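Local atomic coordinates of suppressor of fused homolog (Drosophila melanogaster, PDB entry 6LPH), a protein that probably binds and sequesters DNA-binding transcription factors, and is captured here as its N-terminal part with a bound peptide. Residues M223-D228 against M234-S239; R213-F218 against S239-F244; P14-K19 against T186-V191; S80-D85 against G101-F106. One frame throughout, in Å; residues are numbered along the deposited sequence.

Contact 1: M223-D228 against M234-S239; sequences MQTGGD and MDRQMS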
loop_
_atom_site.group_PDB
_atom_site.type_symbol
_atom_site.label_atom_id
_atom_site.label_comp_id
_atom_site.label_asym_id
_atom_site.label_seq_id
_atom_site.Cartn_x
_atom_site.Cartn_y
_atom_site.Cartn_z
ATOM N N MET A 223 -9.084 -17.620 2.101
ATOM C CA MET A 223 -9.366 -16.586 1.111
ATOM C C MET A 223 -10.279 -15.470 1.625
ATOM O O MET A 223 -10.070 -14.302 1.318
ATOM C CB MET A 223 -10.020 -17.206 -0.113
ATOM C CG MET A 223 -9.099 -17.215 -1.274
ATOM S SD MET A 223 -9.001 -15.603 -2.077
ATOM C CE MET A 223 -8.758 -16.364 -3.680
ATOM N N GLN A 224 -11.283 -15.837 2.412
ATOM C CA GLN A 224 -12.255 -14.858 2.936
ATOM C C GLN A 224 -11.578 -13.744 3.753
ATOM O O GLN A 224 -12.076 -12.625 3.802
ATOM C CB GLN A 224 -13.314 -15.555 3.795
ATOM C CG GLN A 224 -14.120 -16.606 3.042
ATOM C CD GLN A 224 -15.094 -17.365 3.939
ATOM O OE1 GLN A 224 -16.169 -16.854 4.302
ATOM N NE2 GLN A 224 -14.734 -18.604 4.283
ATOM N N THR A 225 -10.436 -14.042 4.370
ATOM C CA THR A 225 -9.745 -13.038 5.191
ATOM C C THR A 225 -8.451 -12.462 4.553
ATOM O O THR A 225 -7.705 -11.720 5.210
ATOM C CB THR A 225 -9.461 -13.580 6.614
ATOM O OG1 THR A 225 -8.760 -14.831 6.507
ATOM C CG2 THR A 225 -10.776 -13.800 7.376
ATOM N N GLY A 226 -8.217 -12.774 3.274
ATOM C CA GLY A 226 -7.123 -12.176 2.528
ATOM C C GLY A 226 -6.251 -13.157 1.744
ATOM O O GLY A 226 -5.486 -12.741 0.868
ATOM N N GLY A 227 -6.393 -14.448 2.041
ATOM C CA GLY A 227 -5.548 -15.497 1.463
ATOM C C GLY A 227 -4.062 -15.334 1.780
ATOM O O GLY A 227 -3.661 -14.479 2.607
ATOM N N ASP A 228 -3.239 -16.140 1.108
ATOM C CA ASP A 228 -1.787 -16.160 1.349
ATOM C C ASP A 228 -1.130 -14.785 1.319
ATOM O O ASP A 228 -0.205 -14.508 2.102
ATOM C CB ASP A 228 -1.136 -16.949 0.227
ATOM C CG ASP A 228 -0.307 -18.058 0.711
ATOM O OD1 ASP A 228 0.573 -17.798 1.576
ATOM O OD2 ASP A 228 -0.528 -19.207 0.211
ATOM N N MET A 234 -12.330 -4.361 1.099
ATOM C CA MET A 234 -13.029 -3.299 1.871
ATOM C C MET A 234 -14.477 -3.654 2.218
ATOM O O MET A 234 -15.068 -3.043 3.111
ATOM C CB MET A 234 -12.954 -1.943 1.155
ATOM C CG MET A 234 -11.506 -1.465 0.918
ATOM S SD MET A 234 -10.554 -1.215 2.461
ATOM C CE MET A 234 -11.496 0.143 3.161
ATOM N N ASP A 235 -15.022 -4.651 1.525
ATOM C CA ASP A 235 -16.399 -5.092 1.742
ATOM C C ASP A 235 -16.466 -6.296 2.679
ATOM O O ASP A 235 -17.539 -6.891 2.841
ATOM C CB ASP A 235 -17.053 -5.481 0.395
ATOM C CG ASP A 235 -17.125 -4.323 -0.574
ATOM O OD1 ASP A 235 -17.509 -3.209 -0.146
ATOM O OD2 ASP A 235 -16.812 -4.525 -1.769
ATOM N N ARG A 236 -15.337 -6.673 3.278
ATOM C CA ARG A 236 -15.342 -7.821 4.202
ATOM C C ARG A 236 -16.327 -7.605 5.347
ATOM O O ARG A 236 -16.348 -6.542 5.966
ATOM C CB ARG A 236 -13.956 -8.101 4.794
ATOM C CG ARG A 236 -13.807 -9.573 5.023
ATOM C CD ARG A 236 -12.701 -10.083 5.920
ATOM N NE ARG A 236 -11.531 -9.248 6.208
ATOM C CZ ARG A 236 -10.990 -9.219 7.436
ATOM N NH1 ARG A 236 -9.902 -8.506 7.717
ATOM N NH2 ARG A 236 -11.569 -9.917 8.418
ATOM N N GLN A 237 -17.084 -8.637 5.669
ATOM C CA GLN A 237 -18.218 -8.464 6.589
ATOM C C GLN A 237 -17.951 -8.969 7.989
ATOM O O GLN A 237 -18.559 -8.491 8.934
ATOM C CB GLN A 237 -19.496 -9.100 6.026
ATOM C CG GLN A 237 -20.190 -8.299 4.914
ATOM C CD GLN A 237 -20.354 -6.820 5.239
ATOM O OE1 GLN A 237 -19.903 -5.959 4.491
ATOM N NE2 GLN A 237 -20.978 -6.519 6.374
ATOM N N MET A 238 -17.021 -9.913 8.120
ATOM C CA MET A 238 -16.779 -10.591 9.398
ATOM C C MET A 238 -15.287 -10.680 9.649
ATOM O O MET A 238 -14.524 -10.840 8.695
ATOM C CB MET A 238 -17.398 -11.998 9.390
ATOM C CG MET A 238 -18.914 -12.001 9.622
ATOM S SD MET A 238 -19.719 -13.606 9.433
ATOM C CE MET A 238 -19.172 -14.463 10.906
ATOM N N SER A 239 -14.877 -10.561 10.919
ATOM C CA SER A 239 -13.468 -10.668 11.280
ATOM C C SER A 239 -13.077 -12.113 11.315
ATOM O O SER A 239 -13.934 -13.018 11.330
ATOM C CB SER A 239 -13.184 -10.052 12.651
ATOM O OG SER A 239 -13.709 -10.867 13.681
#
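R236 passes its bent side chain obliquely across T225, with R236 CD coming 3.4 Å from Q224 O. The bend is at the third torsion, where chi3 of -20° nearly eclipses the chain and brings the guanidinium against T225. T225 CA then lies 4.2 Å above one face of that flat group, toward its rim, and T225 CG2 is 4.1 Å from R236 NH2. The same NH2 turns back to its own segment and donates to M238 O at 3.1 Å, with an N-H...O angle of 148°; it also forms a salt bridge with E203 of helix 201-219. A leucine here has no guanidinium, which would probably leave E203 without its positive mate and M238 O without this donor. T225 is fixed in its turn: its OG1 bonds to L219 O and to D222 O, and its methyl packs against helix 240-243. Within 223-228, G226 N bonds to M223 O at 3.1 Å. What results is a long irregular connection between two helices, 201-219 and 240-243, folded on itself around one buried arginine in the N-terminal part of the SUFU fold.

Contact 2: R213-F218 against S239-F244; sequences RGVLNF and SVFELF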
loop_
_atom_site.group_PDB
_atom_site.type_symbol
_atom_site.label_atom_id
_atom_site.label_comp_id
_atom_site.label_asym_id
_atom_site.label_seq_id
_atom_site.Cartn_x
_atom_site.Cartn_y
_atom_site.Cartn_z
ATOM N N ARG A 213 1.921 -10.464 14.171
ATOM C CA ARG A 213 2.296 -11.542 13.272
ATOM C C ARG A 213 1.341 -12.725 13.416
ATOM O O ARG A 213 0.917 -13.326 12.417
ATOM C CB ARG A 213 3.727 -11.938 13.614
ATOM C CG ARG A 213 4.331 -13.015 12.757
ATOM C CD ARG A 213 5.775 -13.288 13.197
ATOM N NE ARG A 213 6.459 -12.100 13.708
ATOM C CZ ARG A 213 6.842 -11.062 12.969
ATOM N NH1 ARG A 213 6.594 -11.037 11.665
ATOM N NH2 ARG A 213 7.467 -10.038 13.540
ATOM N N GLY A 214 0.970 -13.038 14.654
ATOM C CA GLY A 214 0.009 -14.122 14.926
ATOM C C GLY A 214 -1.376 -13.828 14.327
ATOM O O GLY A 214 -2.035 -14.726 13.785
ATOM N N VAL A 215 -1.823 -12.576 14.404
ATOM C CA VAL A 215 -3.085 -12.183 13.726
ATOM C C VAL A 215 -2.956 -12.255 12.182
ATOM O O VAL A 215 -3.874 -12.740 11.499
ATOM C CB VAL A 215 -3.597 -10.788 14.178
ATOM C CG1 VAL A 215 -4.856 -10.405 13.420
ATOM C CG2 VAL A 215 -3.857 -10.766 15.682
ATOM N N LEU A 216 -1.836 -11.777 11.633
ATOM C CA LEU A 216 -1.609 -11.882 10.171
ATOM C C LEU A 216 -1.627 -13.342 9.723
ATOM O O LEU A 216 -2.178 -13.669 8.661
ATOM C CB LEU A 216 -0.277 -11.258 9.766
ATOM C CG LEU A 216 -0.239 -9.733 9.900
ATOM C CD1 LEU A 216 1.172 -9.191 9.741
ATOM C CD2 LEU A 216 -1.222 -9.038 8.951
ATOM N N ASN A 217 -1.036 -14.213 10.547
ATOM C CA ASN A 217 -0.995 -15.631 10.246
ATOM C C ASN A 217 -2.387 -16.221 10.184
ATOM O O ASN A 217 -2.657 -17.062 9.301
ATOM C CB ASN A 217 -0.170 -16.399 11.274
ATOM C CG ASN A 217 1.320 -16.353 10.987
ATOM O OD1 ASN A 217 1.742 -16.110 9.850
ATOM N ND2 ASN A 217 2.135 -16.594 12.021
ATOM N N PHE A 218 -3.264 -15.774 11.096
ATOM C CA PHE A 218 -4.682 -16.189 11.079
ATOM C C PHE A 218 -5.361 -15.763 9.780
ATOM O O PHE A 218 -6.048 -16.568 9.146
ATOM C CB PHE A 218 -5.476 -15.574 12.245
ATOM C CG PHE A 218 -5.145 -16.136 13.602
ATOM C CD1 PHE A 218 -4.604 -17.427 13.755
ATOM C CD2 PHE A 218 -5.411 -15.369 14.753
ATOM C CE1 PHE A 218 -4.320 -17.934 15.025
ATOM C CE2 PHE A 218 -5.140 -15.877 16.025
ATOM C CZ PHE A 218 -4.580 -17.151 16.156
ATOM N N SER A 239 -14.877 -10.561 10.919
ATOM C CA SER A 239 -13.468 -10.668 11.280
ATOM C C SER A 239 -13.077 -12.113 11.315
ATOM O O SER A 239 -13.934 -13.018 11.330
ATOM C CB SER A 239 -13.184 -10.052 12.651
ATOM O OG SER A 239 -13.709 -10.867 13.681
ATOM N N VAL A 240 -11.769 -12.341 11.385
ATOM C CA VAL A 240 -11.248 -13.696 11.432
ATOM C C VAL A 240 -11.752 -14.432 12.676
ATOM O O VAL A 240 -12.013 -15.641 12.638
ATOM C CB VAL A 240 -9.700 -13.693 11.360
ATOM C CG1 VAL A 240 -9.080 -13.139 12.651
ATOM C CG2 VAL A 240 -9.182 -15.085 11.019
ATOM N N PHE A 241 -11.887 -13.697 13.783
ATOM C CA PHE A 241 -12.347 -14.285 15.027
ATOM C C PHE A 241 -13.837 -14.655 14.961
ATOM O O PHE A 241 -14.273 -15.585 15.647
ATOM C CB PHE A 241 -12.068 -13.321 16.200
ATOM C CG PHE A 241 -10.615 -12.965 16.351
ATOM C CD1 PHE A 241 -10.174 -11.658 16.116
ATOM C CD2 PHE A 241 -9.682 -13.942 16.680
ATOM C CE1 PHE A 241 -8.831 -11.337 16.224
ATOM C CE2 PHE A 241 -8.336 -13.626 16.793
ATOM C CZ PHE A 241 -7.906 -12.321 16.564
ATOM N N GLU A 242 -14.617 -13.913 14.174
ATOM C CA GLU A 242 -16.027 -14.274 13.905
ATOM C C GLU A 242 -16.094 -15.482 12.976
ATOM O O GLU A 242 -16.902 -16.383 13.196
ATOM C CB GLU A 242 -16.811 -13.127 13.252
ATOM C CG GLU A 242 -17.103 -11.941 14.139
ATOM C CD GLU A 242 -17.722 -10.794 13.362
ATOM O OE1 GLU A 242 -16.972 -9.978 12.782
ATOM O OE2 GLU A 242 -18.967 -10.704 13.337
ATOM N N LEU A 243 -15.261 -15.510 11.940
ATOM C CA LEU A 243 -15.329 -16.603 10.950
ATOM C C LEU A 243 -14.778 -17.920 11.490
ATOM O O LEU A 243 -15.309 -19.003 11.183
ATOM C CB LEU A 243 -14.613 -16.227 9.638
ATOM C CG LEU A 243 -15.282 -15.120 8.797
ATOM C CD1 LEU A 243 -14.325 -14.521 7.770
ATOM C CD2 LEU A 243 -16.580 -15.572 8.134
ATOM N N PHE A 244 -13.713 -17.812 12.278
ATOM C CA PHE A 244 -13.008 -18.956 12.822
ATOM C C PHE A 244 -12.777 -18.791 14.327
ATOM O O PHE A 244 -11.654 -18.503 14.766
ATOM C CB PHE A 244 -11.688 -19.166 12.066
ATOM C CG PHE A 244 -11.859 -19.233 10.576
ATOM C CD1 PHE A 244 -12.401 -20.370 9.974
ATOM C CD2 PHE A 244 -11.502 -18.154 9.770
ATOM C CE1 PHE A 244 -12.578 -20.430 8.591
ATOM C CE2 PHE A 244 -11.670 -18.212 8.388
ATOM C CZ PHE A 244 -12.213 -19.350 7.796
#
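The last turns of helix 201-219 face the short helix 240-243, the backbones coming closest at F218 and V240, whose CA atoms are 7.0 Å apart. The contact itself is purely apolar. F218 CB meets V240 CG2 at 3.9 Å, while further out F218 CD2 sits 4.0 Å from F241 CE2; the two phenylalanine side chains cross at about a right angle. F241 gets there because its CG lies beside its own backbone N (chi1 -58°), which carries the ring end back toward the longer helix although CB starts out to one side. V240 supports it: its CG1 lies 3.8 Å above the centre of one face of the F241 ring. At the edge of that ring, near its plane, stands V215 CG2, 4.4 Å from F241 CZ. The short helix is secured at its start by a capping box. E242 N donates to S239 OG at 3.2 Å, and S239 N donates to E242 OE1 at 2.9 Å in a nearly straight bond (172°). S239 OG also bonds to D202, and V240 N to E203, both on helix 201-219. Helix 201-219 in turn lies between this short helix and strand 172-186, where V215 and L216 touch L174 and L216 also touches A176; the F218 ring meets that of W210, their planes about 20° apart.

Contact 3: P14-K19 against T186-V191; sequences PPPGLK and TPTGTV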
loop_
_atom_site.group_PDB
_atom_site.type_symbol
_atom_site.label_atom_id
_atom_site.label_comp_id
_atom_site.label_asym_id
_atom_site.label_seq_id
_atom_site.Cartn_x
_atom_site.Cartn_y
_atom_site.Cartn_z
ATOM N N PRO A 14 20.112 7.578 -13.956
ATOM C CA PRO A 14 18.853 7.811 -13.227
ATOM C C PRO A 14 19.049 7.907 -11.720
ATOM O O PRO A 14 20.155 7.602 -11.231
ATOM C CB PRO A 14 18.009 6.564 -13.551
ATOM C CG PRO A 14 18.712 5.879 -14.670
ATOM C CD PRO A 14 20.164 6.207 -14.496
ATOM N N PRO A 15 17.995 8.335 -10.980
ATOM C CA PRO A 15 18.179 8.335 -9.532
ATOM C C PRO A 15 18.247 6.893 -9.047
ATOM O O PRO A 15 17.354 6.102 -9.348
ATOM C CB PRO A 15 16.950 9.092 -8.996
ATOM C CG PRO A 15 16.150 9.506 -10.202
ATOM C CD PRO A 15 16.609 8.678 -11.357
ATOM N N PRO A 16 19.329 6.551 -8.326
ATOM C CA PRO A 16 19.727 5.161 -8.087
ATOM C C PRO A 16 18.766 4.359 -7.216
ATOM O O PRO A 16 18.602 3.146 -7.441
ATOM C CB PRO A 16 21.105 5.275 -7.409
ATOM C CG PRO A 16 21.430 6.726 -7.350
ATOM C CD PRO A 16 20.210 7.518 -7.645
ATOM N N GLY A 17 18.156 5.008 -6.224
ATOM C CA GLY A 17 17.165 4.328 -5.398
ATOM C C GLY A 17 15.921 4.045 -6.216
ATOM O O GLY A 17 15.411 2.911 -6.238
ATOM N N LEU A 18 15.427 5.065 -6.902
ATOM C CA LEU A 18 14.239 4.906 -7.765
ATOM C C LEU A 18 14.502 3.784 -8.801
ATOM O O LEU A 18 13.704 2.864 -8.940
ATOM C CB LEU A 18 13.941 6.236 -8.458
ATOM C CG LEU A 18 12.537 6.692 -8.887
ATOM C CD1 LEU A 18 12.742 7.678 -10.019
ATOM C CD2 LEU A 18 11.596 5.594 -9.298
ATOM N N LYS A 19 15.652 3.832 -9.471
ATOM C CA LYS A 19 15.988 2.829 -10.506
ATOM C C LYS A 19 15.992 1.377 -9.963
ATOM O O LYS A 19 15.482 0.460 -10.630
ATOM C CB LYS A 19 17.333 3.166 -11.192
ATOM C CG LYS A 19 17.709 2.214 -12.346
ATOM C CD LYS A 19 19.059 2.535 -12.977
ATOM C CE LYS A 19 19.178 1.874 -14.346
ATOM N NZ LYS A 19 18.905 0.420 -14.279
ATOM N N THR A 186 19.764 -1.842 -2.372
ATOM C CA THR A 186 19.830 -0.901 -3.489
ATOM C C THR A 186 21.094 -0.098 -3.357
ATOM O O THR A 186 21.727 -0.147 -2.304
ATOM C CB THR A 186 18.617 0.083 -3.519
ATOM O OG1 THR A 186 18.821 1.160 -2.590
ATOM C CG2 THR A 186 17.279 -0.631 -3.212
ATOM N N PRO A 187 21.491 0.627 -4.430
ATOM C CA PRO A 187 22.648 1.505 -4.296
ATOM C C PRO A 187 22.545 2.454 -3.108
ATOM O O PRO A 187 23.581 2.785 -2.521
ATOM C CB PRO A 187 22.649 2.282 -5.609
ATOM C CG PRO A 187 22.035 1.335 -6.592
ATOM C CD PRO A 187 21.054 0.504 -5.831
ATOM N N THR A 188 21.328 2.888 -2.741
ATOM C CA THR A 188 21.209 3.809 -1.592
ATOM C C THR A 188 20.893 3.110 -0.253
ATOM O O THR A 188 20.648 3.773 0.745
ATOM C CB THR A 188 20.212 4.971 -1.831
ATOM O OG1 THR A 188 18.913 4.437 -2.109
ATOM C CG2 THR A 188 20.671 5.880 -2.998
ATOM N N GLY A 189 20.910 1.784 -0.210
ATOM C CA GLY A 189 20.625 1.117 1.050
ATOM C C GLY A 189 19.543 0.077 0.938
ATOM O O GLY A 189 19.059 -0.195 -0.155
ATOM N N THR A 190 19.162 -0.505 2.068
ATOM C CA THR A 190 18.169 -1.581 2.037
ATOM C C THR A 190 16.771 -0.939 1.999
ATOM O O THR A 190 16.553 0.149 2.536
ATOM C CB THR A 190 18.261 -2.508 3.264
ATOM O OG1 THR A 190 18.123 -1.721 4.454
ATOM C CG2 THR A 190 19.645 -3.277 3.315
ATOM N N VAL A 191 15.848 -1.646 1.365
ATOM C CA VAL A 191 14.423 -1.239 1.269
ATOM C C VAL A 191 13.598 -2.487 1.551
ATOM O O VAL A 191 13.648 -3.440 0.772
ATOM C CB VAL A 191 14.098 -0.709 -0.128
ATOM C CG1 VAL A 191 12.572 -0.391 -0.290
ATOM C CG2 VAL A 191 14.918 0.547 -0.419
#
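The first turn of helix 16-28 sits against a type I turn, T186 to G189, that reverses the chain between strands 172-186 and 189-199; CA atoms of G17 and T188 approach to 5.6 Å, and those of P16 and P187 to 6.0 Å. Two proline rings meet at the outer side, P16 CB touching P187 CB at 3.8 Å, and P187 CD lies 3.9 Å from P16 O. Further in, T188 OG1 comes 3.7 Å from G17 CA. A side chain would be cramped there, since a CB at G17 would fall 3.0 Å from T188 OG1, so the glycine suits the close approach. T188 holds OG1 between its backbone N and carbonyl carbon (chi1 59°), from where it bonds to D81 O and to S98 OG. The turn is braced from within by T186 OG1, which donates to G189 O at 2.8 Å and accepts a weak bond from T188 N, while G189 N closes the turn on T186 O at 3.0 Å. Around this junction, A20 of helix 16-28 packs on T186 and P187, L18 pairs by its backbone with L82 and packs on an aromatic side chain of the bound peptide, and V191 continues into the sheet beside S98 of strand 97-109.

Contact 4: S80-D85 against G101-F106; sequences SDLHGD and GFELTF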
loop_
_atom_site.group_PDB
_atom_site.type_symbol
_atom_site.label_atom_id
_atom_site.label_comp_id
_atom_site.label_asym_id
_atom_site.label_seq_id
_atom_site.Cartn_x
_atom_site.Cartn_y
_atom_site.Cartn_z
ATOM N N SER A 80 11.846 5.521 1.119
ATOM C CA SER A 80 13.262 5.140 0.963
ATOM C C SER A 80 14.024 6.275 0.253
ATOM O O SER A 80 13.417 7.273 -0.179
ATOM C CB SER A 80 13.372 3.828 0.191
ATOM O OG SER A 80 12.987 4.016 -1.159
ATOM N N ASP A 81 15.347 6.144 0.158
ATOM C CA ASP A 81 16.155 7.202 -0.432
ATOM C C ASP A 81 16.234 7.001 -1.947
ATOM O O ASP A 81 17.118 6.285 -2.437
ATOM C CB ASP A 81 17.557 7.226 0.202
ATOM C CG ASP A 81 18.440 8.329 -0.358
ATOM O OD1 ASP A 81 19.629 8.388 0.017
ATOM O OD2 ASP A 81 17.962 9.130 -1.190
ATOM N N LEU A 82 15.304 7.625 -2.675
ATOM C CA LEU A 82 15.255 7.527 -4.140
ATOM C C LEU A 82 16.476 8.148 -4.837
ATOM O O LEU A 82 16.855 7.730 -5.927
ATOM C CB LEU A 82 14.002 8.251 -4.651
ATOM C CG LEU A 82 12.641 7.731 -4.119
ATOM C CD1 LEU A 82 11.450 8.526 -4.720
ATOM C CD2 LEU A 82 12.502 6.226 -4.377
ATOM N N HIS A 83 17.067 9.169 -4.230
ATOM C CA HIS A 83 17.996 10.026 -4.966
ATOM C C HIS A 83 19.430 9.933 -4.560
ATOM O O HIS A 83 20.289 10.114 -5.387
ATOM C CB HIS A 83 17.538 11.468 -4.899
ATOM C CG HIS A 83 16.138 11.670 -5.394
ATOM N ND1 HIS A 83 15.849 11.813 -6.701
ATOM C CD2 HIS A 83 14.935 11.783 -4.706
ATOM C CE1 HIS A 83 14.516 11.997 -6.849
ATOM N NE2 HIS A 83 13.959 11.968 -5.627
ATOM N N GLY A 84 19.699 9.715 -3.278
ATOM C CA GLY A 84 21.066 9.589 -2.798
ATOM C C GLY A 84 21.767 10.899 -2.482
ATOM O O GLY A 84 22.920 10.877 -2.074
ATOM N N ASP A 85 21.082 12.034 -2.649
ATOM C CA ASP A 85 21.734 13.352 -2.491
ATOM C C ASP A 85 21.206 14.218 -1.329
ATOM O O ASP A 85 21.469 15.435 -1.279
ATOM C CB ASP A 85 21.690 14.135 -3.814
ATOM C CG ASP A 85 20.265 14.439 -4.278
ATOM O OD1 ASP A 85 20.110 15.053 -5.355
ATOM O OD2 ASP A 85 19.304 14.055 -3.592
ATOM N N GLY A 101 14.036 3.197 5.127
ATOM C CA GLY A 101 14.413 1.778 5.038
ATOM C C GLY A 101 13.283 0.882 4.548
ATOM O O GLY A 101 13.392 -0.363 4.572
ATOM N N PHE A 102 12.198 1.514 4.099
ATOM C CA PHE A 102 11.079 0.766 3.559
ATOM C C PHE A 102 10.254 1.600 2.569
ATOM O O PHE A 102 10.433 2.829 2.500
ATOM C CB PHE A 102 10.188 0.246 4.708
ATOM C CG PHE A 102 9.412 1.330 5.410
ATOM C CD1 PHE A 102 8.111 1.629 5.034
ATOM C CD2 PHE A 102 10.000 2.061 6.436
ATOM C CE1 PHE A 102 7.396 2.622 5.683
ATOM C CE2 PHE A 102 9.295 3.063 7.070
ATOM C CZ PHE A 102 7.999 3.345 6.694
ATOM N N GLU A 103 9.415 0.919 1.774
ATOM C CA GLU A 103 8.319 1.568 1.057
ATOM C C GLU A 103 7.044 0.849 1.428
ATOM O O GLU A 103 7.077 -0.288 1.916
ATOM C CB GLU A 103 8.502 1.580 -0.485
ATOM C CG GLU A 103 9.720 2.415 -0.969
ATOM C CD GLU A 103 9.550 3.927 -0.867
ATOM O OE1 GLU A 103 8.455 4.449 -0.456
ATOM O OE2 GLU A 103 10.524 4.619 -1.254
ATOM N N LEU A 104 5.917 1.536 1.199
ATOM C CA LEU A 104 4.617 0.979 1.477
ATOM C C LEU A 104 4.046 0.243 0.260
ATOM O O LEU A 104 4.177 0.725 -0.886
ATOM C CB LEU A 104 3.644 2.105 1.816
ATOM C CG LEU A 104 4.010 2.889 3.098
ATOM C CD1 LEU A 104 3.127 4.121 3.246
ATOM C CD2 LEU A 104 3.896 1.991 4.335
ATOM N N THR A 105 3.423 -0.912 0.507
ATOM C CA THR A 105 2.588 -1.546 -0.510
ATOM C C THR A 105 1.156 -1.799 0.006
ATOM O O THR A 105 0.896 -1.745 1.220
ATOM C CB THR A 105 3.196 -2.833 -1.103
ATOM O OG1 THR A 105 2.998 -3.920 -0.204
ATOM C CG2 THR A 105 4.741 -2.680 -1.376
ATOM N N PHE A 106 0.234 -2.061 -0.913
ATOM C CA PHE A 106 -1.147 -2.323 -0.500
ATOM C C PHE A 106 -1.779 -3.206 -1.577
ATOM O O PHE A 106 -1.490 -3.036 -2.769
ATOM C CB PHE A 106 -1.868 -0.993 -0.333
ATOM C CG PHE A 106 -3.337 -1.101 0.080
ATOM C CD1 PHE A 106 -3.714 -1.743 1.276
ATOM C CD2 PHE A 106 -4.324 -0.495 -0.687
ATOM C CE1 PHE A 106 -5.039 -1.803 1.692
ATOM C CE2 PHE A 106 -5.684 -0.527 -0.267
ATOM C CZ PHE A 106 -6.035 -1.200 0.910
#
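One buried carboxylate, that of E103, draws in the loop that follows strand 71-77 and takes five donors. It stands on strand 97-109 of the central mixed sheet, and the loop leaving the neighbouring strand 71-77 wraps round it. S80 supplies two of the bonds, both to OE2 and both from the same face of the carboxylate. S80 OG donates to E103 OE2 at a short 2.5 Å on the anti side, and S80 N comes in steeply, from well above the plane, 2.9 Å from E103 OE2 at an N-H...O angle of 159°. G78 N adds a third donor to OE2, while OE1 takes L79 N and S76 OG. The side chain arrives by folding at its second torsion (chi2 -73°), which swings the carboxylate out of the strand toward the loop. So many donors round one group would be expected to favour its ionised form. The apolar L82 CD2 packs beside the carboxylate, 4.0 Å from E103 OE2. A leucine in place of E103 has no acceptor to offer and would probably leave the backbone N atoms of G78, L79 and S80 without their mate and the loop less firmly fixed. Further on, D81 forms an Asx turn, its OD2 accepting from H83 N at 3.2 Å, extended to an Asx motif by G84 N, which reaches D81 OD2 from the same face of the carboxylate at 2.8 Å.

Overall arrangement
The four contacts fall into two pairs on opposite sides of the chain's centre. Contacts 1 and 2 share S239, both draw on E203 of helix 201-219, and touch each other through helix 240-243. Contacts 3 and 4 lie about 8 Å apart between centres and are probably joined by hydrogen bonds; both reach the same sheet, through the neighbouring strands 97-109 and 189-199. Contacts 1, 2 and 4 are buried, while contact 3 is partly at the surface. Chemistry follows position: aromatic packing between helices in contact 2, one buried arginine or carboxylate organising a loop in contacts 1 and 4, and prolines with a close glycine in contact 3.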